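Saframycin Mx1 synthetase B (Legionella pneumophila subsp. pneumophila, PDB 3KXW) belongs to the ANL superfamily of AMP-binding enzymes and holds the ligand 1ZZ in its pocket. Local coordinates at residues 299-304 against 372-377; 346-351 against 445-450. One frame throughout, in Å; residues are numbered along the deposited sequence.

Interaction 1 of 2, residues 299-304 against 372-377; sequences EPVREE and KLVSSG. With 1ZZ (5'-O-[(S)-(dodecanoyloxy)(hydroxy)phosphoryl]adenosine), chain B.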
ATOM      1  N   GLU A 299       6.778  -3.662   2.306  1.00 17.14           N
ATOM      2  CA  GLU A 299       7.716  -4.435   1.502  1.00 17.88           C
ATOM      3  C   GLU A 299       9.032  -4.499   2.243  1.00 17.01           C
ATOM      4  O   GLU A 299       9.188  -3.866   3.279  1.00 14.50           O
ATOM      5  CB  GLU A 299       7.911  -3.793   0.126  1.00 18.30           C
ATOM      6  CG  GLU A 299       8.654  -2.458   0.174  1.00 16.74           C
ATOM      7  CD  GLU A 299       8.690  -1.782  -1.187  1.00 19.72           C
ATOM      8  OE1 GLU A 299       7.857  -2.139  -2.045  1.00 22.36           O
ATOM      9  OE2 GLU A 299       9.547  -0.916  -1.400  1.00 16.03           O
ATOM     10  N   PRO A 300       9.993  -5.262   1.721  1.00 16.88           N
ATOM     11  CA  PRO A 300      11.219  -5.386   2.525  1.00 17.68           C
ATOM     12  C   PRO A 300      11.882  -4.046   2.837  1.00 16.01           C
ATOM     13  O   PRO A 300      12.022  -3.180   1.994  1.00 15.42           O
ATOM     14  CB  PRO A 300      12.106  -6.276   1.664  1.00 16.75           C
ATOM     15  CG  PRO A 300      11.135  -7.123   0.937  1.00 19.08           C
ATOM     16  CD  PRO A 300       9.988  -6.200   0.593  1.00 18.90           C
ATOM     17  N   VAL A 301      12.265  -3.895   4.091  1.00 15.38           N
ATOM     18  CA  VAL A 301      12.811  -2.651   4.594  1.00 16.14           C
ATOM     19  C   VAL A 301      14.356  -2.710   4.524  1.00 16.27           C
ATOM     20  O   VAL A 301      14.974  -3.661   5.026  1.00 17.03           O
ATOM     21  CB  VAL A 301      12.309  -2.449   6.042  1.00 15.73           C
ATOM     22  CG1 VAL A 301      13.007  -1.260   6.711  1.00 14.96           C
ATOM     23  CG2 VAL A 301      10.763  -2.322   6.060  1.00 14.11           C
ATOM     24  N   ARG A 302      14.974  -1.738   3.864  1.00 15.76           N
ATOM     25  CA  ARG A 302      16.427  -1.791   3.612  1.00 15.58           C
ATOM     26  C   ARG A 302      17.236  -0.755   4.393  1.00 15.86           C
ATOM     27  O   ARG A 302      16.941   0.423   4.345  1.00 14.64           O
ATOM     28  CB  ARG A 302      16.731  -1.632   2.114  1.00 14.98           C
ATOM     29  CG  ARG A 302      16.007  -2.636   1.219  1.00 17.76           C
ATOM     30  CD  ARG A 302      16.236  -2.333  -0.250  1.00 18.56           C
ATOM     31  NE  ARG A 302      17.602  -2.607  -0.710  1.00 21.54           N
ATOM     32  CZ  ARG A 302      18.558  -1.693  -0.888  1.00 22.31           C
ATOM     33  NH1 ARG A 302      18.343  -0.419  -0.598  1.00 16.64           N
ATOM     34  NH2 ARG A 302      19.755  -2.056  -1.346  1.00 22.15           N
ATOM     35  N   GLU A 303      18.265  -1.208   5.107  1.00 16.44           N
ATOM     36  CA  GLU A 303      19.193  -0.296   5.768  1.00 17.01           C
ATOM     37  C   GLU A 303      19.820   0.693   4.789  1.00 15.97           C
ATOM     38  O   GLU A 303      19.873   1.881   5.061  1.00 14.72           O
ATOM     39  CB  GLU A 303      20.306  -1.063   6.487  1.00 18.31           C
ATOM     40  CG  GLU A 303      21.491  -0.167   6.876  1.00 22.37           C
ATOM     41  CD  GLU A 303      21.142   0.819   7.980  1.00 21.02           C
ATOM     42  OE1 GLU A 303      20.177   0.551   8.721  1.00 18.71           O
ATOM     43  OE2 GLU A 303      21.825   1.866   8.095  1.00 20.41           O
ATOM     44  N   GLU A 304      20.270   0.206   3.635  1.00 16.09           N
ATOM     45  CA  GLU A 304      20.929   1.089   2.677  1.00 18.09           C
ATOM     46  C   GLU A 304      20.000   2.240   2.225  1.00 16.79           C
ATOM     47  O   GLU A 304      20.428   3.386   2.130  1.00 16.29           O
ATOM     48  CB  GLU A 304      21.484   0.305   1.478  1.00 17.69           C
ATOM     49  CG  GLU A 304      22.194   1.186   0.441  1.00 21.46           C
ATOM     50  CD  GLU A 304      22.801   0.382  -0.723  1.00 26.31           C
ATOM     51  OE1 GLU A 304      22.080  -0.415  -1.366  1.00 28.10           O
ATOM     52  OE2 GLU A 304      24.007   0.556  -1.002  1.00 30.25           O
ATOM     53  N   LYS A 372      22.725  -7.203   6.077  1.00 25.44           N
ATOM     54  CA  LYS A 372      21.991  -6.716   7.229  1.00 23.99           C
ATOM     55  C   LYS A 372      20.492  -6.874   7.006  1.00 23.75           C
ATOM     56  O   LYS A 372      19.993  -6.609   5.912  1.00 22.48           O
ATOM     57  CB  LYS A 372      22.310  -5.248   7.490  1.00 25.58           C
ATOM     58  CG  LYS A 372      23.744  -4.944   7.943  1.00 29.58           C
ATOM     59  CD  LYS A 372      23.756  -3.726   8.849  1.00 29.66           C
ATOM     60  CE  LYS A 372      25.041  -2.933   8.713  1.00 37.43           C
ATOM     61  NZ  LYS A 372      24.967  -1.669   9.522  1.00 37.18           N
ATOM     62  N   LEU A 373      19.785  -7.307   8.046  1.00 18.47           N
ATOM     63  CA  LEU A 373      18.337  -7.312   8.035  1.00 18.63           C
ATOM     64  C   LEU A 373      17.878  -6.267   9.032  1.00 18.16           C
ATOM     65  O   LEU A 373      18.516  -6.080  10.076  1.00 18.38           O
ATOM     66  CB  LEU A 373      17.777  -8.675   8.427  1.00 19.46           C
ATOM     67  CG  LEU A 373      18.024  -9.850   7.485  1.00 19.29           C
ATOM     68  CD1 LEU A 373      17.344 -11.093   8.031  1.00 18.41           C
ATOM     69  CD2 LEU A 373      17.546  -9.542   6.065  1.00 18.81           C
ATOM     70  N   VAL A 374      16.779  -5.592   8.706  1.00 16.88           N
ATOM     71  CA  VAL A 374      16.231  -4.557   9.559  1.00 15.20           C
ATOM     72  C   VAL A 374      15.115  -5.151  10.386  1.00 15.62           C
ATOM     73  O   VAL A 374      14.300  -5.917   9.873  1.00 15.80           O
ATOM     74  CB  VAL A 374      15.645  -3.397   8.739  1.00 15.34           C
ATOM     75  CG1 VAL A 374      14.984  -2.383   9.657  1.00 14.97           C
ATOM     76  CG2 VAL A 374      16.744  -2.724   7.887  1.00 16.47           C
ATOM     77  N   SER A 375      15.070  -4.799  11.662  1.00 14.74           N
ATOM     78  CA  SER A 375      13.954  -5.205  12.503  1.00 14.81           C
ATOM     79  C   SER A 375      12.649  -4.520  12.081  1.00 15.45           C
ATOM     80  O   SER A 375      12.637  -3.318  11.879  1.00 14.17           O
ATOM     81  CB  SER A 375      14.220  -4.839  13.953  1.00 17.21           C
ATOM     82  OG  SER A 375      13.081  -5.114  14.743  1.00 16.55           O
ATOM     83  N   SER A 376      11.565  -5.287  11.987  1.00 14.93           N
ATOM     84  CA  SER A 376      10.239  -4.692  11.817  1.00 15.08           C
ATOM     85  C   SER A 376       9.559  -4.386  13.162  1.00 14.86           C
ATOM     86  O   SER A 376       8.384  -4.013  13.191  1.00 14.90           O
ATOM     87  CB  SER A 376       9.324  -5.566  10.930  1.00 13.74           C
ATOM     88  OG  SER A 376       9.760  -5.544   9.577  1.00 15.37           O
ATOM     89  N   GLY A 377      10.282  -4.526  14.267  1.00 15.79           N
ATOM     90  CA  GLY A 377       9.754  -4.061  15.545  1.00 16.40           C
ATOM     91  C   GLY A 377       9.174  -5.152  16.438  1.00 16.55           C
ATOM     92  O   GLY A 377       9.317  -6.338  16.168  1.00 15.55           O
TER
HETATM   93  P   1ZZ B 589      -0.746  -5.921   2.021  1.00 27.29           P
HETATM   94  C1  1ZZ B 589      -0.268   6.008  10.476  1.00 19.84           C
HETATM   95  N1  1ZZ B 589       5.337  -6.751   3.924  1.00 20.73           N
HETATM   96  O1  1ZZ B 589       1.589  -3.960   3.171  1.00 26.48           O
HETATM   97  C2  1ZZ B 589       0.435   4.979   9.582  1.00 15.74           C
HETATM   98  N2  1ZZ B 589       5.499  -5.250   5.574  1.00 16.13           N
HETATM   99  O2  1ZZ B 589      -0.634  -4.710   3.156  1.00 30.34           O
HETATM  100  C3  1ZZ B 589       0.472   3.586  10.225  1.00 16.89           C
HETATM  101  N3  1ZZ B 589       7.829  -7.569   3.946  1.00 19.79           N
HETATM  102  O3  1ZZ B 589      -1.813  -6.823   2.401  1.00 24.51           O
HETATM  103  C4  1ZZ B 589       0.766   2.507   9.172  1.00 16.04           C
HETATM  104  N4  1ZZ B 589       9.127  -6.388   5.598  1.00 18.51           N
HETATM  105  O4  1ZZ B 589      -1.055  -5.235   0.593  1.00 35.96           O
HETATM  106  C5  1ZZ B 589       1.252   1.185   9.790  1.00 16.60           C
HETATM  107  N5  1ZZ B 589       8.275  -4.802   7.087  1.00 15.58           N
HETATM  108  O5  1ZZ B 589       0.698  -6.740   1.868  1.00 25.13           O
HETATM  109  C6  1ZZ B 589       1.633   0.233   8.648  1.00 17.21           C
HETATM  110  O6  1ZZ B 589       3.490  -7.056   2.295  1.00 23.97           O
HETATM  111  C7  1ZZ B 589       2.312  -1.137   8.899  1.00 15.61           C
HETATM  112  O7  1ZZ B 589       4.652  -9.708   2.593  1.00 23.57           O
HETATM  113  C8  1ZZ B 589       2.793  -1.975   7.698  1.00 15.64           C
HETATM  114  O8  1ZZ B 589       2.468 -10.007   3.722  1.00 20.22           O
HETATM  115  C9  1ZZ B 589       1.604  -2.766   7.128  1.00 17.50           C
HETATM  116  C10 1ZZ B 589       1.704  -3.062   5.613  1.00 18.02           C
HETATM  117  C11 1ZZ B 589       0.328  -3.607   5.135  1.00 20.47           C
HETATM  118  C12 1ZZ B 589       0.558  -4.522   3.917  1.00 25.25           C
HETATM  119  C13 1ZZ B 589       1.340  -7.303   2.992  1.00 26.53           C
HETATM  120  C14 1ZZ B 589       2.544  -7.898   2.604  1.00 23.64           C
HETATM  121  C15 1ZZ B 589       3.143  -8.853   3.700  1.00 20.57           C
HETATM  122  C16 1ZZ B 589       4.422  -8.962   3.389  1.00 24.15           C
HETATM  123  C17 1ZZ B 589       4.713  -7.594   3.006  1.00 22.07           C
HETATM  124  C18 1ZZ B 589       4.666  -5.757   4.745  1.00 19.13           C
HETATM  125  C19 1ZZ B 589       6.823  -5.885   5.297  1.00 18.63           C
HETATM  126  C20 1ZZ B 589       6.698  -6.790   4.371  1.00 18.59           C
HETATM  127  C21 1ZZ B 589       9.002  -7.358   4.492  1.00 18.74           C
HETATM  128  C22 1ZZ B 589       8.165  -5.718   5.980  1.00 17.34           C
HETATM  129  O   HOH W   1      15.640  -6.051   6.032  1.00 18.66           O
HETATM  130  O   HOH W   2      18.818  -4.145   4.946  1.00 21.67           O
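Beside the touching valines Val301 and Val374, the flat purine of 1ZZ has the Glu299-Pro300 backbone laid along one face. Glu299 O sits 3.4 Å from N4 of 1ZZ, and Pro300 CA lies 3.6 Å from its C21. Toward the other face, displaced from the purine plane, Ser376 OG takes a weak, bent hydrogen bond (3.0 Å) from the amino group N5. The second flat group is the guanidinium of Arg302, whose side chain leaves the backbone away from 372-377. Glu304 OE1 meets NH2 at its edge, nearly in plane, through the anti lone pair, while Glu499 pairs with NE.

The apolar contact itself is small. Both valines place CG1 anti to the backbone N (172° and 176°), and Val301 CG1 meets Val374 CG1 at 3.7 Å, the side chains crossing at about a right angle. Val374 CG2 then fits against the opposite backbone, 3.5 Å from Val301 O. No direct hydrogen bond joins the segments; two waters do the bridging. One donates to Val301 O and accepts from Val374 N, and the other links Glu303 N at the helix start to Lys372 O. The Glu303 carboxylate turns to Tyr345 and Lys320 instead of Lys372. Backbone against one purine face and a serine hydroxyl reaching the amino group from the other side line the adenine end of the pocket, consistent with the adenine site of ANL enzymes.

Interaction 2 of 2, residues 346-351 against 445-450; sequences KTLTLA and FLHENE
Lys346 opens the contact by reaching across to Glu450, the two side chains crossing at about a right angle. The lysine runs extended and then bends at its last torsion (69°), which brings NZ to 2.7 Å from Glu450 OE2 in a salt bridge. The ammonium approaches on the syn side of that oxygen, 23° out of the carboxylate plane. A water ties the same two residues a second time, accepting from Lys346 N and donating to Glu450 OE1, an oxygen also bonded to Ser375. With both oxygens engaged, the buried carboxylate has little freedom to rotate.

The partner is a beta hairpin with a two-residue loop: the type I' turn from His447 to Glu450, closed by backbone hydrogen bonds in both directions, joins strands 442-447 and 450-456. Against it packs strand 347-350, which pairs antiparallel with strand 371-374.

Leu348 brings the apolar part. Its CD1 meets the Phe445 ring at the edge, near the ring plane, 3.7 Å from CE1. The same methyl lies over one face of His447, a CH-pi contact 4.1 Å from the centroid and 26° off the normal; CG of Glu448 covers the rim of the opposite face. The imidazole is further held by Asp397, which bonds ND1. Farther along, Leu350 packs on Val360, Tyr371 and Leu373.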
ATOM      1  N   LYS A 346      16.605  -1.486  15.124  1.00 18.70           N
ATOM      2  CA  LYS A 346      17.686  -2.458  15.203  1.00 20.40           C
ATOM      3  C   LYS A 346      17.960  -3.164  13.884  1.00 19.78           C
ATOM      4  O   LYS A 346      17.075  -3.289  13.039  1.00 17.35           O
ATOM      5  CB  LYS A 346      17.383  -3.482  16.302  1.00 21.44           C
ATOM      6  CG  LYS A 346      17.183  -2.828  17.687  1.00 22.40           C
ATOM      7  CD  LYS A 346      16.925  -3.884  18.743  1.00 28.19           C
ATOM      8  CE  LYS A 346      16.720  -3.273  20.123  1.00 31.58           C
ATOM      9  NZ  LYS A 346      15.431  -2.504  20.191  1.00 29.51           N
ATOM     10  N   THR A 347      19.198  -3.616  13.711  1.00 20.10           N
ATOM     11  CA  THR A 347      19.566  -4.436  12.568  1.00 19.37           C
ATOM     12  C   THR A 347      20.331  -5.672  13.036  1.00 20.78           C
ATOM     13  O   THR A 347      20.867  -5.702  14.146  1.00 20.28           O
ATOM     14  CB  THR A 347      20.393  -3.660  11.493  1.00 23.13           C
ATOM     15  OG1 THR A 347      21.698  -3.343  11.994  1.00 23.42           O
ATOM     16  CG2 THR A 347      19.677  -2.372  11.071  1.00 19.37           C
ATOM     17  N   LEU A 348      20.346  -6.703  12.202  1.00 18.51           N
ATOM     18  CA  LEU A 348      21.199  -7.870  12.446  1.00 21.20           C
ATOM     19  C   LEU A 348      22.036  -8.175  11.223  1.00 22.60           C
ATOM     20  O   LEU A 348      21.626  -7.909  10.096  1.00 22.59           O
ATOM     21  CB  LEU A 348      20.358  -9.090  12.787  1.00 19.05           C
ATOM     22  CG  LEU A 348      19.695  -9.078  14.158  1.00 19.86           C
ATOM     23  CD1 LEU A 348      18.687 -10.232  14.211  1.00 19.08           C
ATOM     24  CD2 LEU A 348      20.761  -9.178  15.247  1.00 22.14           C
ATOM     25  N   THR A 349      23.221  -8.731  11.442  1.00 22.90           N
ATOM     26  CA  THR A 349      24.095  -9.068  10.339  1.00 22.79           C
ATOM     27  C   THR A 349      24.135 -10.567  10.189  1.00 24.80           C
ATOM     28  O   THR A 349      24.552 -11.279  11.105  1.00 23.35           O
ATOM     29  CB  THR A 349      25.518  -8.546  10.567  1.00 27.54           C
ATOM     30  OG1 THR A 349      25.476  -7.131  10.802  1.00 28.58           O
ATOM     31  CG2 THR A 349      26.385  -8.844   9.357  1.00 29.62           C
ATOM     32  N   LEU A 350      23.667 -11.056   9.050  1.00 23.73           N
ATOM     33  CA  LEU A 350      23.677 -12.482   8.802  1.00 24.46           C
ATOM     34  C   LEU A 350      24.860 -12.851   7.917  1.00 26.92           C
ATOM     35  O   LEU A 350      25.307 -12.053   7.078  1.00 24.07           O
ATOM     36  CB  LEU A 350      22.387 -12.956   8.129  1.00 26.43           C
ATOM     37  CG  LEU A 350      21.010 -12.524   8.639  1.00 27.25           C
ATOM     38  CD1 LEU A 350      19.987 -13.625   8.407  1.00 24.85           C
ATOM     39  CD2 LEU A 350      21.022 -12.080  10.092  1.00 24.48           C
ATOM     40  N   ALA A 351      25.346 -14.075   8.097  1.00 25.87           N
ATOM     41  CA  ALA A 351      26.407 -14.635   7.264  1.00 27.13           C
ATOM     42  C   ALA A 351      25.928 -14.949   5.851  1.00 27.03           C
ATOM     43  O   ALA A 351      24.752 -15.235   5.630  1.00 27.63           O
ATOM     44  CB  ALA A 351      26.970 -15.907   7.919  1.00 25.96           C
ATOM     45  N   PHE A 445      11.884 -14.476  11.559  1.00 16.27           N
ATOM     46  CA  PHE A 445      12.275 -15.002  12.838  1.00 17.89           C
ATOM     47  C   PHE A 445      12.183 -13.928  13.903  1.00 15.88           C
ATOM     48  O   PHE A 445      12.242 -12.749  13.608  1.00 16.32           O
ATOM     49  CB  PHE A 445      13.693 -15.593  12.753  1.00 15.94           C
ATOM     50  CG  PHE A 445      14.782 -14.578  12.441  1.00 16.39           C
ATOM     51  CD1 PHE A 445      15.504 -13.967  13.459  1.00 18.37           C
ATOM     52  CD2 PHE A 445      15.103 -14.273  11.130  1.00 15.46           C
ATOM     53  CE1 PHE A 445      16.530 -13.045  13.175  1.00 16.76           C
ATOM     54  CE2 PHE A 445      16.109 -13.353  10.834  1.00 16.58           C
ATOM     55  CZ  PHE A 445      16.829 -12.745  11.870  1.00 17.37           C
ATOM     56  N   LEU A 446      12.034 -14.360  15.150  1.00 16.79           N
ATOM     57  CA  LEU A 446      12.035 -13.455  16.292  1.00 16.60           C
ATOM     58  C   LEU A 446      13.409 -13.488  16.952  1.00 18.69           C
ATOM     59  O   LEU A 446      13.979 -14.562  17.174  1.00 18.75           O
ATOM     60  CB  LEU A 446      10.978 -13.885  17.307  1.00 16.65           C
ATOM     61  CG  LEU A 446       9.527 -13.527  16.903  1.00 16.38           C
ATOM     62  CD1 LEU A 446       8.475 -14.212  17.785  1.00 16.55           C
ATOM     63  CD2 LEU A 446       9.318 -12.019  16.937  1.00 16.47           C
ATOM     64  N   HIS A 447      13.916 -12.310  17.272  1.00 16.66           N
ATOM     65  CA  HIS A 447      15.175 -12.187  17.983  1.00 19.72           C
ATOM     66  C   HIS A 447      15.035 -11.106  19.047  1.00 17.82           C
ATOM     67  O   HIS A 447      14.805  -9.940  18.731  1.00 19.23           O
ATOM     68  CB  HIS A 447      16.288 -11.844  16.992  1.00 19.35           C
ATOM     69  CG  HIS A 447      17.633 -11.656  17.631  1.00 20.76           C
ATOM     70  ND1 HIS A 447      18.502 -12.703  17.851  1.00 21.64           N
ATOM     71  CD2 HIS A 447      18.262 -10.544  18.083  1.00 23.25           C
ATOM     72  CE1 HIS A 447      19.602 -12.248  18.425  1.00 23.57           C
ATOM     73  NE2 HIS A 447      19.483 -10.940  18.576  1.00 23.41           N
ATOM     74  N   GLU A 448      15.157 -11.480  20.314  1.00 20.64           N
ATOM     75  CA  GLU A 448      14.981 -10.509  21.406  1.00 20.43           C
ATOM     76  C   GLU A 448      13.687  -9.711  21.239  1.00 18.61           C
ATOM     77  O   GLU A 448      13.643  -8.470  21.362  1.00 19.30           O
ATOM     78  CB  GLU A 448      16.208  -9.616  21.509  1.00 23.50           C
ATOM     79  CG  GLU A 448      17.459 -10.482  21.545  1.00 25.70           C
ATOM     80  CD  GLU A 448      18.713  -9.740  21.919  1.00 30.15           C
ATOM     81  OE1 GLU A 448      18.739  -8.498  21.822  1.00 31.18           O
ATOM     82  OE2 GLU A 448      19.695 -10.422  22.297  1.00 34.89           O
ATOM     83  N   ASN A 449      12.637 -10.479  20.972  1.00 19.93           N
ATOM     84  CA  ASN A 449      11.273 -10.008  20.807  1.00 19.36           C
ATOM     85  C   ASN A 449      11.099  -8.992  19.695  1.00 20.43           C
ATOM     86  O   ASN A 449      10.217  -8.138  19.762  1.00 19.44           O
ATOM     87  CB  ASN A 449      10.687  -9.490  22.120  1.00 22.71           C
ATOM     88  CG  ASN A 449       9.155  -9.428  22.087  1.00 23.03           C
ATOM     89  OD1 ASN A 449       8.489 -10.336  21.572  1.00 23.59           O
ATOM     90  ND2 ASN A 449       8.598  -8.360  22.631  1.00 21.08           N
ATOM     91  N   GLU A 450      11.947  -9.072  18.675  1.00 18.86           N
ATOM     92  CA  GLU A 450      11.708  -8.273  17.483  1.00 19.13           C
ATOM     93  C   GLU A 450      11.639  -9.149  16.250  1.00 18.47           C
ATOM     94  O   GLU A 450      12.343 -10.163  16.148  1.00 16.92           O
ATOM     95  CB  GLU A 450      12.738  -7.159  17.359  1.00 20.56           C
ATOM     96  CG  GLU A 450      12.613  -6.202  18.545  1.00 20.76           C
ATOM     97  CD  GLU A 450      13.304  -4.890  18.352  1.00 22.13           C
ATOM     98  OE1 GLU A 450      13.582  -4.527  17.199  1.00 22.95           O
ATOM     99  OE2 GLU A 450      13.537  -4.208  19.366  1.00 23.18           O
TER
HETATM  100  O   HOH W   3      14.036  -2.024  16.191  1.00 19.77           O

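Overall arrangement
Both contacts are partly buried and lie about 10 Å apart between centres, sharing the two-stranded sheet of 347-350 and 371-374. Interaction 1 sets one strand of it against the start of helix 303-313, beside the ligand; interaction 2 sets the other against the hairpin, farther from the centre of the chain. Their chemistry differs accordingly: water bridges and a valine pair near the pocket, a direct salt bridge and leucine on aromatic edge and face at the outer site. Backbone bonds join them, Leu373 N to Leu348 O (2.8 Å) and Ser375 with Lys346, as does the bond from Ser375 OG to Glu450 OE1, linking the hairpin's carboxylate to the residue next to Ser376.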